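Local coordinates for DUF1214 domain-containing protein (Burkholderia cenocepacia, PDB 6ANS) that is of unknown function but carries two DUF1214 sequence regions and, in this crystal, holds a phosphate ion and a sodium ion, at residues 156-161 against 273-278; 363-368 against 374-379. All blocks are in the same frame, centred on the assembly; numbering follows the deposited sequence.

Contact 1: residues 156-161 against 273-278. With PO4 (phosphate ion), chain E.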
ATOM      1  N   ASP A 156      22.667  11.878   9.418  1.00 32.60           N
ATOM      2  CA  ASP A 156      23.189  10.892   8.474  1.00 30.52           C
ATOM      3  C   ASP A 156      24.421  10.245   9.109  1.00 40.73           C
ATOM      4  O   ASP A 156      24.656  10.360  10.320  1.00 37.50           O
ATOM      5  CB  ASP A 156      23.479  11.518   7.104  1.00 33.88           C
ATOM      6  CG  ASP A 156      24.601  12.550   7.137  1.00 44.31           C
ATOM      7  OD1 ASP A 156      25.250  12.740   8.188  1.00 44.36           O
ATOM      8  OD2 ASP A 156      24.832  13.183   6.083  1.00 46.52           O
ATOM      9  N   ALA A 157      25.240   9.567   8.281  1.00 44.79           N
ATOM     10  CA  ALA A 157      26.427   8.858   8.787  1.00 48.90           C
ATOM     11  C   ALA A 157      27.449   9.800   9.418  1.00 56.27           C
ATOM     12  O   ALA A 157      28.255   9.369  10.253  1.00 55.16           O
ATOM     13  CB  ALA A 157      27.114   8.079   7.669  1.00 40.25           C
ATOM     14  N   LYS A 158      27.463  11.074   9.012  1.00 66.02           N
ATOM     15  CA  LYS A 158      28.464  12.006   9.526  1.00 65.39           C
ATOM     16  C   LYS A 158      28.390  12.123  11.044  1.00 60.68           C
ATOM     17  O   LYS A 158      29.411  12.364  11.703  1.00 58.79           O
ATOM     18  CB  LYS A 158      28.281  13.388   8.901  1.00 65.06           C
ATOM     19  CG  LYS A 158      28.372  13.456   7.396  1.00 63.62           C
ATOM     20  CD  LYS A 158      28.343  14.915   6.948  1.00 60.18           C
ATOM     21  CE  LYS A 158      28.411  15.025   5.439  1.00 56.40           C
ATOM     22  NZ  LYS A 158      27.320  14.238   4.804  1.00 46.26           N
ATOM     23  N   GLN A 159      27.181  12.058  11.609  1.00 52.77           N
ATOM     24  CA  GLN A 159      27.007  12.109  13.052  1.00 50.94           C
ATOM     25  C   GLN A 159      26.537  10.796  13.669  1.00 48.90           C
ATOM     26  O   GLN A 159      26.564  10.675  14.899  1.00 54.38           O
ATOM     27  CB  GLN A 159      26.030  13.237  13.444  1.00 43.72           C
ATOM     28  CG  GLN A 159      26.493  14.666  13.065  1.00 43.48           C
ATOM     29  CD  GLN A 159      27.708  15.165  13.860  1.00 50.83           C
ATOM     30  OE1 GLN A 159      27.966  14.720  14.979  1.00 50.28           O
ATOM     31  NE2 GLN A 159      28.452  16.102  13.273  1.00 41.16           N
ATOM     32  N   LEU A 160      26.146   9.801  12.871  1.00 44.21           N
ATOM     33  CA  LEU A 160      25.543   8.610  13.456  1.00 44.91           C
ATOM     34  C   LEU A 160      26.570   7.761  14.190  1.00 49.55           C
ATOM     35  O   LEU A 160      27.678   7.520  13.700  1.00 50.49           O
ATOM     36  CB  LEU A 160      24.862   7.756  12.385  1.00 48.08           C
ATOM     37  CG  LEU A 160      23.966   6.626  12.920  1.00 45.85           C
ATOM     38  CD1 LEU A 160      22.836   7.109  13.823  1.00 37.97           C
ATOM     39  CD2 LEU A 160      23.451   5.743  11.782  1.00 43.05           C
ATOM     40  N   GLU A 161      26.159   7.262  15.352  1.00 47.64           N
ATOM     41  CA  GLU A 161      26.960   6.362  16.167  1.00 45.59           C
ATOM     42  C   GLU A 161      26.292   4.999  16.139  1.00 47.50           C
ATOM     43  O   GLU A 161      25.143   4.862  16.576  1.00 46.66           O
ATOM     44  CB  GLU A 161      27.074   6.871  17.605  1.00 35.79           C
ATOM     45  N   ASP A 273      16.896  16.258   0.659  1.00 23.37           N
ATOM     46  CA  ASP A 273      17.920  15.822   1.594  1.00 24.09           C
ATOM     47  C   ASP A 273      19.069  16.811   1.504  1.00 25.39           C
ATOM     48  O   ASP A 273      19.594  17.017   0.398  1.00 25.65           O
ATOM     49  CB  ASP A 273      18.380  14.400   1.248  1.00 23.79           C
ATOM     50  CG  ASP A 273      19.524  13.878   2.150  1.00 24.73           C
ATOM     51  OD1 ASP A 273      20.426  14.657   2.512  1.00 27.54           O
ATOM     52  OD2 ASP A 273      19.536  12.659   2.464  1.00 25.76           O
ATOM     53  N   PRO A 274      19.498  17.426   2.610  1.00 26.36           N
ATOM     54  CA  PRO A 274      20.519  18.492   2.524  1.00 30.41           C
ATOM     55  C   PRO A 274      21.898  18.028   2.085  1.00 34.89           C
ATOM     56  O   PRO A 274      22.752  18.898   1.862  1.00 35.71           O
ATOM     57  CB  PRO A 274      20.568  19.050   3.953  1.00 28.70           C
ATOM     58  CG  PRO A 274      20.092  17.930   4.809  1.00 27.93           C
ATOM     59  CD  PRO A 274      19.010  17.251   3.987  1.00 26.34           C
ATOM     60  N   ASN A 275      22.155  16.713   1.971  1.00 30.16           N
ATOM     61  CA  ASN A 275      23.389  16.228   1.356  1.00 31.05           C
ATOM     62  C   ASN A 275      23.345  16.242  -0.157  1.00 28.42           C
ATOM     63  O   ASN A 275      24.379  16.010  -0.788  1.00 30.08           O
ATOM     64  CB  ASN A 275      23.713  14.788   1.780  1.00 31.05           C
ATOM     65  CG  ASN A 275      24.215  14.704   3.191  1.00 32.19           C
ATOM     66  OD1 ASN A 275      24.918  15.601   3.669  1.00 32.00           O
ATOM     67  ND2 ASN A 275      23.865  13.626   3.874  1.00 29.14           N
ATOM     68  N   ILE A 276      22.194  16.515  -0.753  1.00 27.55           N
ATOM     69  CA  ILE A 276      21.982  16.275  -2.171  1.00 31.47           C
ATOM     70  C   ILE A 276      21.947  17.601  -2.911  1.00 37.20           C
ATOM     71  O   ILE A 276      21.277  18.550  -2.487  1.00 36.83           O
ATOM     72  CB  ILE A 276      20.690  15.482  -2.412  1.00 25.41           C
ATOM     73  CG1 ILE A 276      20.717  14.193  -1.585  1.00 25.05           C
ATOM     74  CG2 ILE A 276      20.534  15.199  -3.890  1.00 25.10           C
ATOM     75  CD1 ILE A 276      19.563  13.259  -1.903  1.00 25.96           C
ATOM     76  N   TYR A 277      22.666  17.653  -4.021  1.00 37.14           N
ATOM     77  CA  TYR A 277      22.607  18.749  -4.971  1.00 31.36           C
ATOM     78  C   TYR A 277      21.806  18.268  -6.177  1.00 31.16           C
ATOM     79  O   TYR A 277      22.153  17.248  -6.790  1.00 30.60           O
ATOM     80  CB  TYR A 277      24.028  19.173  -5.360  1.00 30.13           C
ATOM     81  CG  TYR A 277      24.126  20.479  -6.103  1.00 34.74           C
ATOM     82  CD1 TYR A 277      24.031  20.517  -7.485  1.00 36.23           C
ATOM     83  CD2 TYR A 277      24.356  21.674  -5.423  1.00 39.73           C
ATOM     84  CE1 TYR A 277      24.151  21.707  -8.181  1.00 36.60           C
ATOM     85  CE2 TYR A 277      24.472  22.884  -6.113  1.00 38.59           C
ATOM     86  CZ  TYR A 277      24.367  22.886  -7.490  1.00 39.35           C
ATOM     87  OH  TYR A 277      24.470  24.059  -8.197  1.00 44.18           O
ATOM     88  N   TYR A 278      20.717  18.968  -6.482  1.00 35.44           N
ATOM     89  CA  TYR A 278      19.734  18.533  -7.467  1.00 26.34           C
ATOM     90  C   TYR A 278      19.852  19.306  -8.777  1.00 36.18           C
ATOM     91  O   TYR A 278      20.163  20.505  -8.794  1.00 30.03           O
ATOM     92  CB  TYR A 278      18.315  18.715  -6.933  1.00 25.39           C
ATOM     93  CG  TYR A 278      17.962  17.933  -5.679  1.00 31.79           C
ATOM     94  CD1 TYR A 278      17.317  16.693  -5.770  1.00 24.07           C
ATOM     95  CD2 TYR A 278      18.225  18.448  -4.412  1.00 24.98           C
ATOM     96  CE1 TYR A 278      16.974  15.976  -4.628  1.00 27.78           C
ATOM     97  CE2 TYR A 278      17.884  17.736  -3.259  1.00 24.99           C
ATOM     98  CZ  TYR A 278      17.256  16.493  -3.378  1.00 24.73           C
ATOM     99  OH  TYR A 278      16.890  15.780  -2.257  1.00 23.63           O
TER
HETATM  100  P   PO4 E 401      15.246  12.769  -3.135  1.00 22.15           P
HETATM  101  O1  PO4 E 401      16.712  12.656  -3.478  1.00 27.04           O
HETATM  102  O2  PO4 E 401      14.485  12.680  -4.419  1.00 21.12           O
HETATM  103  O3  PO4 E 401      14.816  11.683  -2.182  1.00 24.84           O
HETATM  104  O4  PO4 E 401      15.053  14.110  -2.471  1.00 24.24           O

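Contact 2: residues 363-368 against 374-379. With PO4 (phosphate ion), chain E.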
ATOM      1  N   ILE A 363      13.380  15.062 -15.844  1.00 23.31           N
ATOM      2  CA  ILE A 363      14.641  14.370 -15.606  1.00 30.28           C
ATOM      3  C   ILE A 363      15.296  15.007 -14.389  1.00 29.35           C
ATOM      4  O   ILE A 363      15.202  16.224 -14.187  1.00 29.24           O
ATOM      5  CB  ILE A 363      15.540  14.420 -16.863  1.00 26.31           C
ATOM      6  CG1 ILE A 363      16.853  13.672 -16.653  1.00 30.74           C
ATOM      7  CG2 ILE A 363      15.849  15.863 -17.258  1.00 27.73           C
ATOM      8  CD1 ILE A 363      17.614  13.490 -17.946  1.00 30.69           C
ATOM      9  N   CYS A 364      15.945  14.176 -13.567  1.00 32.19           N
ATOM     10  CA  CYS A 364      16.601  14.617 -12.338  1.00 25.93           C
ATOM     11  C   CYS A 364      17.980  13.977 -12.194  1.00 30.94           C
ATOM     12  O   CYS A 364      18.122  12.756 -12.319  1.00 32.61           O
ATOM     13  CB  CYS A 364      15.748  14.269 -11.107  1.00 26.16           C
ATOM     14  SG  CYS A 364      16.525  14.633  -9.488  1.00 33.14           S
ATOM     15  N   TRP A 365      18.980  14.806 -11.897  1.00 29.54           N
ATOM     16  CA  TRP A 365      20.334  14.377 -11.610  1.00 30.86           C
ATOM     17  C   TRP A 365      20.664  14.749 -10.168  1.00 31.98           C
ATOM     18  O   TRP A 365      20.276  15.824  -9.696  1.00 29.49           O
ATOM     19  CB  TRP A 365      21.321  15.035 -12.585  1.00 35.29           C
ATOM     20  CG  TRP A 365      22.743  14.507 -12.521  1.00 39.62           C
ATOM     21  CD1 TRP A 365      23.614  14.598 -11.466  1.00 34.18           C
ATOM     22  CD2 TRP A 365      23.459  13.845 -13.574  1.00 37.14           C
ATOM     23  NE1 TRP A 365      24.821  14.024 -11.798  1.00 36.18           N
ATOM     24  CE2 TRP A 365      24.751  13.551 -13.082  1.00 35.52           C
ATOM     25  CE3 TRP A 365      23.135  13.475 -14.883  1.00 33.92           C
ATOM     26  CZ2 TRP A 365      25.711  12.889 -13.849  1.00 35.41           C
ATOM     27  CZ3 TRP A 365      24.094  12.818 -15.645  1.00 42.23           C
ATOM     28  CH2 TRP A 365      25.369  12.538 -15.125  1.00 37.26           C
ATOM     29  N   ARG A 366      21.355  13.851  -9.462  1.00 31.64           N
ATOM     30  CA  ARG A 366      21.748  14.077  -8.073  1.00 31.18           C
ATOM     31  C   ARG A 366      23.240  13.871  -7.899  1.00 31.61           C
ATOM     32  O   ARG A 366      23.769  12.836  -8.309  1.00 39.77           O
ATOM     33  CB  ARG A 366      21.035  13.127  -7.116  1.00 26.05           C
ATOM     34  CG  ARG A 366      19.538  13.340  -6.969  1.00 29.35           C
ATOM     35  CD  ARG A 366      19.003  12.272  -6.017  1.00 25.52           C
ATOM     36  NE  ARG A 366      17.550  12.215  -6.028  1.00 30.58           N
ATOM     37  CZ  ARG A 366      16.831  11.617  -6.975  1.00 29.38           C
ATOM     38  NH1 ARG A 366      17.440  11.037  -8.005  1.00 26.47           N
ATOM     39  NH2 ARG A 366      15.500  11.618  -6.902  1.00 21.10           N
ATOM     40  N   TRP A 367      23.906  14.836  -7.266  1.00 28.30           N
ATOM     41  CA  TRP A 367      25.154  14.588  -6.549  1.00 35.84           C
ATOM     42  C   TRP A 367      24.834  14.489  -5.062  1.00 35.91           C
ATOM     43  O   TRP A 367      24.142  15.354  -4.518  1.00 30.23           O
ATOM     44  CB  TRP A 367      26.195  15.695  -6.756  1.00 34.66           C
ATOM     45  CG  TRP A 367      26.575  16.024  -8.170  1.00 34.84           C
ATOM     46  CD1 TRP A 367      26.436  17.231  -8.790  1.00 31.78           C
ATOM     47  CD2 TRP A 367      27.193  15.153  -9.129  1.00 32.08           C
ATOM     48  NE1 TRP A 367      26.920  17.166 -10.074  1.00 33.49           N
ATOM     49  CE2 TRP A 367      27.388  15.900 -10.308  1.00 33.09           C
ATOM     50  CE3 TRP A 367      27.593  13.817  -9.105  1.00 36.31           C
ATOM     51  CZ2 TRP A 367      27.961  15.350 -11.458  1.00 31.99           C
ATOM     52  CZ3 TRP A 367      28.163  13.269 -10.250  1.00 34.21           C
ATOM     53  CH2 TRP A 367      28.337  14.037 -11.410  1.00 35.05           C
ATOM     54  N   VAL A 368      25.314  13.432  -4.413  1.00 38.85           N
ATOM     55  CA  VAL A 368      25.135  13.236  -2.976  1.00 37.56           C
ATOM     56  C   VAL A 368      26.502  13.327  -2.302  1.00 45.46           C
ATOM     57  O   VAL A 368      27.396  12.504  -2.559  1.00 39.81           O
ATOM     58  CB  VAL A 368      24.447  11.898  -2.668  1.00 32.17           C
ATOM     59  CG1 VAL A 368      24.221  11.746  -1.171  1.00 33.26           C
ATOM     60  CG2 VAL A 368      23.111  11.804  -3.415  1.00 26.96           C
ATOM     61  N   VAL A 374      29.548  19.058 -10.409  1.00 43.53           N
ATOM     62  CA  VAL A 374      29.929  19.184 -11.809  1.00 38.16           C
ATOM     63  C   VAL A 374      28.638  19.220 -12.619  1.00 41.07           C
ATOM     64  O   VAL A 374      27.790  18.331 -12.484  1.00 43.76           O
ATOM     65  CB  VAL A 374      30.844  18.024 -12.254  1.00 44.87           C
ATOM     66  CG1 VAL A 374      31.116  18.085 -13.757  1.00 41.57           C
ATOM     67  CG2 VAL A 374      32.174  18.041 -11.451  1.00 46.03           C
ATOM     68  N   HIS A 375      28.482  20.253 -13.438  1.00 41.91           N
ATOM     69  CA  HIS A 375      27.199  20.539 -14.072  1.00 39.64           C
ATOM     70  C   HIS A 375      27.103  19.845 -15.425  1.00 35.96           C
ATOM     71  O   HIS A 375      27.906  20.144 -16.315  1.00 42.50           O
ATOM     72  CB  HIS A 375      27.028  22.037 -14.227  1.00 39.76           C
ATOM     73  CG  HIS A 375      26.951  22.760 -12.920  1.00 46.38           C
ATOM     74  ND1 HIS A 375      26.521  22.150 -11.761  1.00 43.04           N
ATOM     75  CD2 HIS A 375      27.265  24.034 -12.580  1.00 48.07           C
ATOM     76  CE1 HIS A 375      26.552  23.021 -10.768  1.00 41.07           C
ATOM     77  NE2 HIS A 375      26.995  24.173 -11.239  1.00 46.69           N
ATOM     78  N   PRO A 376      26.147  18.941 -15.632  1.00 33.36           N
ATOM     79  CA  PRO A 376      26.052  18.261 -16.927  1.00 41.69           C
ATOM     80  C   PRO A 376      25.751  19.224 -18.068  1.00 42.32           C
ATOM     81  O   PRO A 376      25.023  20.207 -17.908  1.00 44.08           O
ATOM     82  CB  PRO A 376      24.900  17.266 -16.724  1.00 32.92           C
ATOM     83  CG  PRO A 376      24.758  17.121 -15.236  1.00 33.01           C
ATOM     84  CD  PRO A 376      25.123  18.467 -14.687  1.00 33.83           C
ATOM     85  N   ARG A 377      26.328  18.931 -19.226  1.00 38.32           N
ATOM     86  CA  ARG A 377      25.930  19.540 -20.481  1.00 37.32           C
ATOM     87  C   ARG A 377      25.113  18.528 -21.275  1.00 38.29           C
ATOM     88  O   ARG A 377      25.206  17.316 -21.058  1.00 38.51           O
ATOM     89  CB  ARG A 377      27.146  19.997 -21.294  1.00 39.30           C
ATOM     90  CG  ARG A 377      28.209  18.942 -21.516  1.00 47.36           C
ATOM     91  CD  ARG A 377      29.504  19.555 -22.091  1.00 47.23           C
ATOM     92  NE  ARG A 377      30.580  18.567 -22.209  1.00 46.58           N
ATOM     93  CZ  ARG A 377      30.664  17.684 -23.199  1.00 54.51           C
ATOM     94  NH1 ARG A 377      29.744  17.678 -24.156  1.00 63.73           N
ATOM     95  NH2 ARG A 377      31.666  16.815 -23.245  1.00 54.19           N
ATOM     96  N   THR A 378      24.282  19.043 -22.180  1.00 37.34           N
ATOM     97  CA  THR A 378      23.382  18.218 -22.968  1.00 36.94           C
ATOM     98  C   THR A 378      23.407  18.681 -24.417  1.00 41.82           C
ATOM     99  O   THR A 378      23.727  19.833 -24.716  1.00 43.14           O
ATOM    100  CB  THR A 378      21.936  18.294 -22.459  1.00 45.59           C
ATOM    101  OG1 THR A 378      21.412  19.599 -22.740  1.00 40.13           O
ATOM    102  CG2 THR A 378      21.866  18.031 -20.950  1.00 33.93           C
ATOM    103  N   ARG A 379      23.049  17.766 -25.318  1.00 44.86           N
ATOM    104  CA  ARG A 379      22.767  18.125 -26.702  1.00 45.27           C
ATOM    105  C   ARG A 379      21.856  17.060 -27.297  1.00 43.88           C
ATOM    106  O   ARG A 379      21.858  15.906 -26.858  1.00 42.44           O
ATOM    107  CB  ARG A 379      24.047  18.289 -27.527  1.00 51.09           C
ATOM    108  CG  ARG A 379      24.805  17.017 -27.799  1.00 58.34           C
ATOM    109  CD  ARG A 379      26.174  17.319 -28.409  1.00 62.69           C
ATOM    110  NE  ARG A 379      26.809  16.113 -28.937  1.00 64.95           N
ATOM    111  CZ  ARG A 379      27.485  15.244 -28.192  1.00 60.31           C
ATOM    112  NH1 ARG A 379      27.604  15.450 -26.886  1.00 47.36           N
ATOM    113  NH2 ARG A 379      28.032  14.167 -28.751  1.00 63.72           N
TER
HETATM  114  P   PO4 E 401      15.246  12.769  -3.135  1.00 22.15           P
HETATM  115  O1  PO4 E 401      16.712  12.656  -3.478  1.00 27.04           O
HETATM  116  O2  PO4 E 401      14.485  12.680  -4.419  1.00 21.12           O
HETATM  117  O3  PO4 E 401      14.816  11.683  -2.182  1.00 24.84           O
HETATM  118  O4  PO4 E 401      15.053  14.110  -2.471  1.00 24.24           O

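Contact 1: residues 156-161 against 273-278
D156 and N275 reach for each other from opposite directions, with carboxylate and side-chain amide nearly coplanar (planes 17° apart). N275 ND2 points its N-H almost straight at D156 OD2 (168°); the 2.5 Å between ND2 and OD2 is very short, and its exact length is doubtful. K158 closes a three-cornered polar cluster: its chain runs extended and then bends at the last torsion (chi4 56°), which brings NZ 3.0 Å from D156 OD2, on the syn side, as a salt bridge. The same NZ donates to N275 OD1 over 3.0 Å, from well above the amide plane and off the lone pairs. Both groups of the N275 amide are thus engaged, which fixes its flip. Each segment is braced by an Asx turn: D156 OD1 accepts from K158 N (2.9 Å), and D273 OD1 from N275 N (2.7 Å), the latter within a type I turn leading into strand 276-284. The contact therefore ties the loop after strand 151-155 to the entry of a strand in another sheet. Y133 OH bonds both N275 ND2 and D273 OD2. Further along, I276 CG2 sits over the face of the Y278 ring, whose OH accepts from D273 N (3.0 Å) and donates to a phosphate that R194 and Y111 also bind.

Contact 2: residues 363-368 against 374-379
Two tryptophans two residues apart on one strand, W365 and W367, meet the segment that follows in quite different ways, one through a ring face and the other through its indole N-H. The strand is 360-368, an inner member of an antiparallel four-stranded sheet; after a short loop the chain passes over to strand 377-382, at the border of a separate mixed sheet, so the contact packs the connection between two sheets against the first of them. P376 lays CG over the face of W365, 4.0 Å from the centroid of the six-membered ring and 17° off its normal, a CH-pi contact in which the pyrrolidine and indole cross obliquely. CG of W365 lies anti to its backbone N, whereas W367 turns its own CG beside the backbone N (chi1 -56°). The two indoles also touch: W365 NE1 stands 3.3 Å above the plane of the W367 ring, near its rim. W304 stacks on W365, and Y279 meets both indoles, making an aromatic cluster. W367 NE1 donates to V374 O at 2.8 Å; the oxygen lies close to the indole plane, but the N-H...O angle is only 137°, so the bond is bent. Beside it, V374 CB rests 4.0 Å from W367 CZ2, adding an apolar touch to the polar one. R366, between the tryptophans in sequence, reaches the phosphate, probably from the crystallisation liquor. Its NE donates to O1 of that ion (2.7 Å) and its NH2 to O2 (2.9 Å), while N305 and Q307 hold NH1, and C364 SG sits 3.9 Å above the middle of the guanidinium plane.

Overall arrangement
Contact 1 closes before contact 2 opens along the chain, and their centres lie about 19 Å apart. They meet in one antiparallel sheet, where strands 276-284 and 360-368 are neighbours: Y277 N lies 2.8 Å from W367 O, a probable hydrogen bond, and I276 CG2 packs on R366 CG. From this shared sheet, contact 1 reaches back to the loop after strand 151-155, whereas contact 2 leads on to the mixed sheet that contains strand 377-382. Both also touch the same phosphate, probably from the crystallisation liquor, through Y278 and R366; Y111 and R194, on strands 109-115 and 188-196 of the other antiparallel sheet, also bond this ion, which therefore bridges the two sheets.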